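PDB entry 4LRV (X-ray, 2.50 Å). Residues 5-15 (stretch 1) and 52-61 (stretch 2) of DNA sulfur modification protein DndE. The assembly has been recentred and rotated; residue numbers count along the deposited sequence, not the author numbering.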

ATOM      1  N   ASN A   5     -22.121  -9.409 -11.347  1.00 19.77           N
ATOM      2  CA  ASN A   5     -21.714  -8.448 -10.320  1.00 20.55           C
ATOM      3  C   ASN A   5     -20.972  -9.104  -9.152  1.00 18.97           C
ATOM      4  O   ASN A   5     -20.144  -8.468  -8.498  1.00 18.35           O
ATOM      5  CB  ASN A   5     -22.935  -7.676  -9.794  1.00 22.20           C
ATOM      6  CG  ASN A   5     -23.903  -8.563  -9.007  1.00 26.93           C
ATOM      7  OD1 ASN A   5     -24.353  -8.197  -7.914  1.00 31.51           O
ATOM      8  ND2 ASN A   5     -24.228  -9.737  -9.560  1.00 29.78           N
ATOM      9  N   ARG A   6     -21.283 -10.370  -8.886  1.00 17.60           N
ATOM     10  CA  ARG A   6     -20.628 -11.103  -7.808  1.00 16.92           C
ATOM     11  C   ARG A   6     -20.495 -12.600  -8.097  1.00 16.28           C
ATOM     12  O   ARG A   6     -21.285 -13.178  -8.842  1.00 15.89           O
ATOM     13  CB  ARG A   6     -21.310 -10.850  -6.455  1.00 17.12           C
ATOM     14  CG  ARG A   6     -22.790 -11.070  -6.443  1.00 18.27           C
ATOM     15  CD  ARG A   6     -23.328 -10.942  -5.047  1.00 21.50           C
ATOM     16  NE  ARG A   6     -23.965  -9.654  -4.778  1.00 24.20           N
ATOM     17  CZ  ARG A   6     -24.980  -9.502  -3.925  1.00 24.68           C
ATOM     18  NH1 ARG A   6     -25.462 -10.553  -3.273  1.00 24.42           N
ATOM     19  NH2 ARG A   6     -25.530  -8.309  -3.739  1.00 24.94           N
HETATM   20  N   MSE A   7     -19.472 -13.218  -7.513  1.00 15.61           N
HETATM   21  CA  MSE A   7     -19.214 -14.630  -7.765  1.00 15.25           C
HETATM   22  C   MSE A   7     -18.476 -15.281  -6.625  1.00 13.98           C
HETATM   23  O   MSE A   7     -17.941 -14.594  -5.754  1.00 13.59           O
HETATM   24  CB  MSE A   7     -18.404 -14.816  -9.051  1.00 16.13           C
HETATM   25  CG  MSE A   7     -17.096 -14.089  -9.071  1.00 20.66           C
HETATM   26 SE   MSE A   7     -17.093 -12.607 -10.342  1.00 35.31          SE
HETATM   27  CE  MSE A   7     -17.998 -11.311  -9.276  1.00 30.36           C
ATOM     28  N   ALA A   8     -18.451 -16.610  -6.653  1.00 13.19           N
ATOM     29  CA  ALA A   8     -17.739 -17.412  -5.669  1.00 12.93           C
ATOM     30  C   ALA A   8     -16.716 -18.331  -6.347  1.00 12.66           C
ATOM     31  O   ALA A   8     -16.867 -18.678  -7.515  1.00 12.02           O
ATOM     32  CB  ALA A   8     -18.726 -18.234  -4.843  1.00 13.05           C
ATOM     33  N   LEU A   9     -15.670 -18.700  -5.611  1.00 12.74           N
ATOM     34  CA  LEU A   9     -14.740 -19.736  -6.043  1.00 13.19           C
ATOM     35  C   LEU A   9     -15.168 -21.092  -5.476  1.00 13.65           C
ATOM     36  O   LEU A   9     -16.194 -21.198  -4.814  1.00 13.20           O
ATOM     37  CB  LEU A   9     -13.317 -19.389  -5.593  1.00 13.10           C
ATOM     38  CG  LEU A   9     -12.733 -18.202  -6.355  1.00 13.15           C
ATOM     39  CD1 LEU A   9     -11.406 -17.768  -5.782  1.00 13.40           C
ATOM     40  CD2 LEU A   9     -12.583 -18.544  -7.827  1.00 12.92           C
ATOM     41  N   SER A  10     -14.396 -22.136  -5.740  1.00 14.61           N
ATOM     42  CA  SER A  10     -14.702 -23.422  -5.123  1.00 15.45           C
ATOM     43  C   SER A  10     -14.108 -23.457  -3.729  1.00 16.35           C
ATOM     44  O   SER A  10     -13.273 -22.611  -3.369  1.00 16.33           O
ATOM     45  CB  SER A  10     -14.199 -24.590  -5.967  1.00 15.15           C
ATOM     46  OG  SER A  10     -12.794 -24.563  -6.115  1.00 15.52           O
ATOM     47  N   ARG A  11     -14.558 -24.423  -2.939  1.00 17.32           N
ATOM     48  CA  ARG A  11     -14.023 -24.627  -1.612  1.00 18.49           C
ATOM     49  C   ARG A  11     -12.546 -24.996  -1.733  1.00 18.89           C
ATOM     50  O   ARG A  11     -11.689 -24.387  -1.073  1.00 19.25           O
ATOM     51  CB  ARG A  11     -14.818 -25.714  -0.883  1.00 19.00           C
ATOM     52  CG  ARG A  11     -14.261 -26.110   0.474  1.00 19.79           C
ATOM     53  CD  ARG A  11     -14.501 -25.040   1.521  1.00 20.72           C
ATOM     54  NE  ARG A  11     -14.008 -25.477   2.819  1.00 20.77           N
ATOM     55  CZ  ARG A  11     -12.976 -24.942   3.466  1.00 21.65           C
ATOM     56  NH1 ARG A  11     -12.312 -23.905   2.951  1.00 20.87           N
ATOM     57  NH2 ARG A  11     -12.613 -25.443   4.650  1.00 21.79           N
ATOM     58  N   GLN A  12     -12.255 -25.959  -2.604  1.00 19.09           N
ATOM     59  CA  GLN A  12     -10.887 -26.399  -2.855  1.00 20.05           C
ATOM     60  C   GLN A  12      -9.977 -25.185  -3.060  1.00 19.85           C
ATOM     61  O   GLN A  12      -8.943 -25.061  -2.388  1.00 20.48           O
ATOM     62  CB  GLN A  12     -10.841 -27.337  -4.069  1.00 20.82           C
ATOM     63  CG  GLN A  12      -9.448 -27.848  -4.435  1.00 24.54           C
ATOM     64  CD  GLN A  12      -9.456 -28.789  -5.645  1.00 29.63           C
ATOM     65  OE1 GLN A  12      -9.419 -28.348  -6.794  1.00 31.41           O
ATOM     66  NE2 GLN A  12      -9.498 -30.097  -5.382  1.00 30.80           N
ATOM     67  N   THR A  13     -10.377 -24.286  -3.965  1.00 18.49           N
ATOM     68  CA  THR A  13      -9.601 -23.081  -4.272  1.00 17.13           C
ATOM     69  C   THR A  13      -9.459 -22.109  -3.096  1.00 16.49           C
ATOM     70  O   THR A  13      -8.359 -21.636  -2.828  1.00 15.98           O
ATOM     71  CB  THR A  13     -10.198 -22.326  -5.470  1.00 16.95           C
ATOM     72  OG1 THR A  13     -10.042 -23.123  -6.645  1.00 17.04           O
ATOM     73  CG2 THR A  13      -9.505 -20.956  -5.678  1.00 16.09           C
ATOM     74  N   GLU A  14     -10.567 -21.803  -2.416  1.00 16.12           N
ATOM     75  CA  GLU A  14     -10.545 -20.869  -1.292  1.00 16.05           C
ATOM     76  C   GLU A  14      -9.514 -21.308  -0.265  1.00 16.49           C
ATOM     77  O   GLU A  14      -8.719 -20.498   0.216  1.00 15.83           O
ATOM     78  CB  GLU A  14     -11.918 -20.743  -0.628  1.00 15.86           C
ATOM     79  CG  GLU A  14     -12.711 -19.515  -1.069  1.00 17.66           C
ATOM     80  CD  GLU A  14     -13.941 -19.235  -0.188  1.00 19.82           C
ATOM     81  OE1 GLU A  14     -14.269 -20.078   0.685  1.00 19.34           O
ATOM     82  OE2 GLU A  14     -14.570 -18.156  -0.367  1.00 20.47           O
ATOM     83  N   ASP A  15      -9.530 -22.602   0.042  1.00 17.39           N
ATOM     84  CA  ASP A  15      -8.620 -23.188   1.007  1.00 18.38           C
ATOM     85  C   ASP A  15      -7.148 -23.008   0.631  1.00 17.40           C
ATOM     86  O   ASP A  15      -6.316 -22.733   1.492  1.00 16.82           O
ATOM     87  CB  ASP A  15      -8.961 -24.667   1.207  1.00 19.66           C
ATOM     88  CG  ASP A  15      -8.179 -25.286   2.329  1.00 23.06           C
ATOM     89  OD1 ASP A  15      -7.780 -24.554   3.273  1.00 24.54           O
ATOM     90  OD2 ASP A  15      -7.960 -26.513   2.263  1.00 27.69           O
ATOM     91  N   SER A  52     -16.814 -30.912 -13.997  1.00 30.56           N
ATOM     92  CA  SER A  52     -17.591 -31.370 -12.862  1.00 30.90           C
ATOM     93  C   SER A  52     -17.050 -30.682 -11.613  1.00 30.03           C
ATOM     94  O   SER A  52     -16.599 -31.347 -10.677  1.00 30.35           O
ATOM     95  CB  SER A  52     -17.506 -32.901 -12.747  1.00 31.40           C
ATOM     96  OG  SER A  52     -17.635 -33.347 -11.400  1.00 32.21           O
ATOM     97  N   LYS A  53     -17.081 -29.352 -11.604  1.00 28.42           N
ATOM     98  CA  LYS A  53     -16.511 -28.600 -10.489  1.00 27.86           C
ATOM     99  C   LYS A  53     -17.520 -27.654  -9.844  1.00 28.01           C
ATOM    100  O   LYS A  53     -17.899 -26.642 -10.428  1.00 28.68           O
ATOM    101  CB  LYS A  53     -15.260 -27.834 -10.936  1.00 27.45           C
ATOM    102  CG  LYS A  53     -14.390 -27.350  -9.785  1.00 27.99           C
ATOM    103  CD  LYS A  53     -14.003 -28.494  -8.839  1.00 28.49           C
ATOM    104  CE  LYS A  53     -13.559 -27.976  -7.461  1.00 29.05           C
ATOM    105  NZ  LYS A  53     -12.328 -27.100  -7.533  1.00 30.01           N
ATOM    106  N   LYS A  54     -17.956 -27.980  -8.634  1.00 27.34           N
ATOM    107  CA  LYS A  54     -18.957 -27.156  -7.961  1.00 25.90           C
ATOM    108  C   LYS A  54     -18.313 -25.949  -7.269  1.00 23.02           C
ATOM    109  O   LYS A  54     -17.337 -26.106  -6.538  1.00 22.75           O
ATOM    110  CB  LYS A  54     -19.782 -28.002  -6.984  1.00 26.94           C
ATOM    111  CG  LYS A  54     -21.079 -28.582  -7.595  1.00 30.94           C
ATOM    112  CD  LYS A  54     -20.824 -29.519  -8.797  1.00 34.29           C
ATOM    113  CE  LYS A  54     -21.992 -29.496  -9.788  1.00 35.40           C
ATOM    114  NZ  LYS A  54     -21.571 -29.869 -11.180  1.00 35.72           N
ATOM    115  N   LEU A  55     -18.848 -24.751  -7.516  1.00 19.89           N
ATOM    116  CA  LEU A  55     -18.297 -23.540  -6.911  1.00 18.22           C
ATOM    117  C   LEU A  55     -18.902 -23.300  -5.529  1.00 17.89           C
ATOM    118  O   LEU A  55     -19.771 -22.440  -5.344  1.00 17.65           O
ATOM    119  CB  LEU A  55     -18.423 -22.317  -7.835  1.00 17.49           C
ATOM    120  CG  LEU A  55     -17.702 -22.423  -9.192  1.00 16.73           C
ATOM    121  CD1 LEU A  55     -17.866 -21.172 -10.046  1.00 15.51           C
ATOM    122  CD2 LEU A  55     -16.235 -22.721  -9.000  1.00 16.11           C
ATOM    123  N   ASP A  56     -18.401 -24.071  -4.565  1.00 18.05           N
ATOM    124  CA  ASP A  56     -18.967 -24.143  -3.215  1.00 18.82           C
ATOM    125  C   ASP A  56     -18.117 -23.407  -2.179  1.00 18.47           C
ATOM    126  O   ASP A  56     -18.046 -23.795  -1.010  1.00 18.14           O
ATOM    127  CB  ASP A  56     -19.187 -25.609  -2.798  1.00 18.90           C
ATOM    128  CG  ASP A  56     -17.914 -26.466  -2.908  1.00 19.87           C
ATOM    129  OD1 ASP A  56     -16.904 -26.016  -3.516  1.00 18.29           O
ATOM    130  OD2 ASP A  56     -17.936 -27.609  -2.377  1.00 20.86           O
ATOM    131  N   GLY A  57     -17.476 -22.332  -2.615  1.00 18.27           N
ATOM    132  CA  GLY A  57     -16.748 -21.468  -1.701  1.00 18.22           C
ATOM    133  C   GLY A  57     -17.683 -20.831  -0.697  1.00 18.13           C
ATOM    134  O   GLY A  57     -18.886 -20.718  -0.921  1.00 18.02           O
ATOM    135  N   THR A  58     -17.106 -20.424   0.418  1.00 18.05           N
ATOM    136  CA  THR A  58     -17.826 -19.810   1.512  1.00 17.79           C
ATOM    137  C   THR A  58     -18.449 -18.464   1.136  1.00 17.81           C
ATOM    138  O   THR A  58     -19.564 -18.157   1.551  1.00 18.10           O
ATOM    139  CB  THR A  58     -16.862 -19.611   2.688  1.00 17.60           C
ATOM    140  OG1 THR A  58     -16.214 -20.855   2.965  1.00 17.32           O
ATOM    141  CG2 THR A  58     -17.589 -19.129   3.926  1.00 17.64           C
ATOM    142  N   LEU A  59     -17.729 -17.668   0.348  1.00 17.44           N
ATOM    143  CA  LEU A  59     -18.078 -16.262   0.147  1.00 17.19           C
ATOM    144  C   LEU A  59     -18.469 -15.918  -1.277  1.00 16.84           C
ATOM    145  O   LEU A  59     -17.752 -16.265  -2.209  1.00 17.23           O
ATOM    146  CB  LEU A  59     -16.897 -15.375   0.565  1.00 17.04           C
ATOM    147  CG  LEU A  59     -16.876 -14.826   1.991  1.00 17.73           C
ATOM    148  CD1 LEU A  59     -17.507 -15.799   2.989  1.00 17.47           C
ATOM    149  CD2 LEU A  59     -15.448 -14.453   2.409  1.00 17.70           C
ATOM    150  N   VAL A  60     -19.593 -15.221  -1.442  1.00 16.22           N
ATOM    151  CA  VAL A  60     -19.926 -14.618  -2.738  1.00 15.70           C
ATOM    152  C   VAL A  60     -19.512 -13.140  -2.690  1.00 15.38           C
ATOM    153  O   VAL A  60     -20.242 -12.296  -2.157  1.00 15.41           O
ATOM    154  CB  VAL A  60     -21.440 -14.720  -3.071  1.00 16.02           C
ATOM    155  CG1 VAL A  60     -21.709 -14.185  -4.462  1.00 16.07           C
ATOM    156  CG2 VAL A  60     -21.947 -16.146  -2.957  1.00 15.71           C
ATOM    157  N   LEU A  61     -18.332 -12.831  -3.215  1.00 14.63           N
ATOM    158  CA  LEU A  61     -17.818 -11.460  -3.171  1.00 14.22           C
ATOM    159  C   LEU A  61     -18.113 -10.709  -4.448  1.00 14.24           C
ATOM    160  O   LEU A  61     -18.225 -11.308  -5.508  1.00 14.74           O
ATOM    161  CB  LEU A  61     -16.311 -11.450  -2.921  1.00 13.84           C
ATOM    162  CG  LEU A  61     -15.826 -12.273  -1.735  1.00 14.09           C
ATOM    163  CD1 LEU A  61     -14.324 -12.371  -1.768  1.00 13.55           C
ATOM    164  CD2 LEU A  61     -16.326 -11.705  -0.401  1.00 14.19           C
TER
HETATM  165  O   HOH W   1     -14.444 -27.231  -3.773  1.00 14.90           O

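The first turn of a helix exposes amide groups that have no earlier carbonyl to bond to, and a loop that crosses it exposes amides of its own. In DndE each segment supplies what the other lacks, across a contact that buries 755 Å² in total.

The helix in the first stretch begins after Ser10, whose chi1 in the p well brings OG back over the first turn. There it accepts the capping bond from Thr13 N (Thr13 N to Ser10 OG, 3.2 Å). The same oxygen also accepts from the loop, with Lys53 NZ lying 2.9 Å from Ser10 OG. The long, flexible lysine serves a second acceptor as well, Lys53 NZ to Gln12 OE1 at 3.3 Å, so one ammonium group ties the cap to a side chain of the first turn.

Asp56 adds an acceptor from across the interface. Its CA-to-CB bond points sideways, but with chi1 also p the carboxylate comes nearer to the helix start, where Arg11 N donates to Asp56 OD1 at 2.9 Å with a nearly straight angle of 166°. Water 1 extends the arrangement: it accepts from Gln12 N and donates to Asp56 OD1, both at 2.8 Å, so a second helix amide is satisfied through solvent.

One turn on, the helix side is again the acceptor. Glu14, a buried residue, points toward the loop from CA to CB, and its carboxylate meets the backbone there: Thr58 N donates to Glu14 OE1 at 2.9 Å and Leu59 N to Glu14 OE2 at 3.3 Å. Two consecutive loop amides thus find acceptors on the two oxygens of one side chain, which suits Thr58 and Leu59, in a loop without regular backbone pairing of its own. Thr58 OG1 lies 3.1 Å from Glu14 OE1.

Between these two sites runs Gly57, its N donating to Leu9 O at 2.8 Å. Glycine fits because the backbones come so close here: an ideal CB would lie 2.5 Å from Leu9 O, a clash, and 3.3 Å from Glu14 CD.

Farther from the helix, the contact becomes an antiparallel bridge. Met7, present as selenomethionine, pairs with Leu61: Met7 N donates to Leu61 O at 3.0 Å, while the return bond from Leu61 N to Met7 O, at 3.1 Å, is weak. Their buried side chains share one face of the sheet. Nearby, small Ala8 points toward the loop where the chains lie close, its CB 3.4 Å from Leu59 O and 4.3 Å from Val60 CG2. Leu55 adds apolar cover, with CD2 4.1 Å from Ser10 CB.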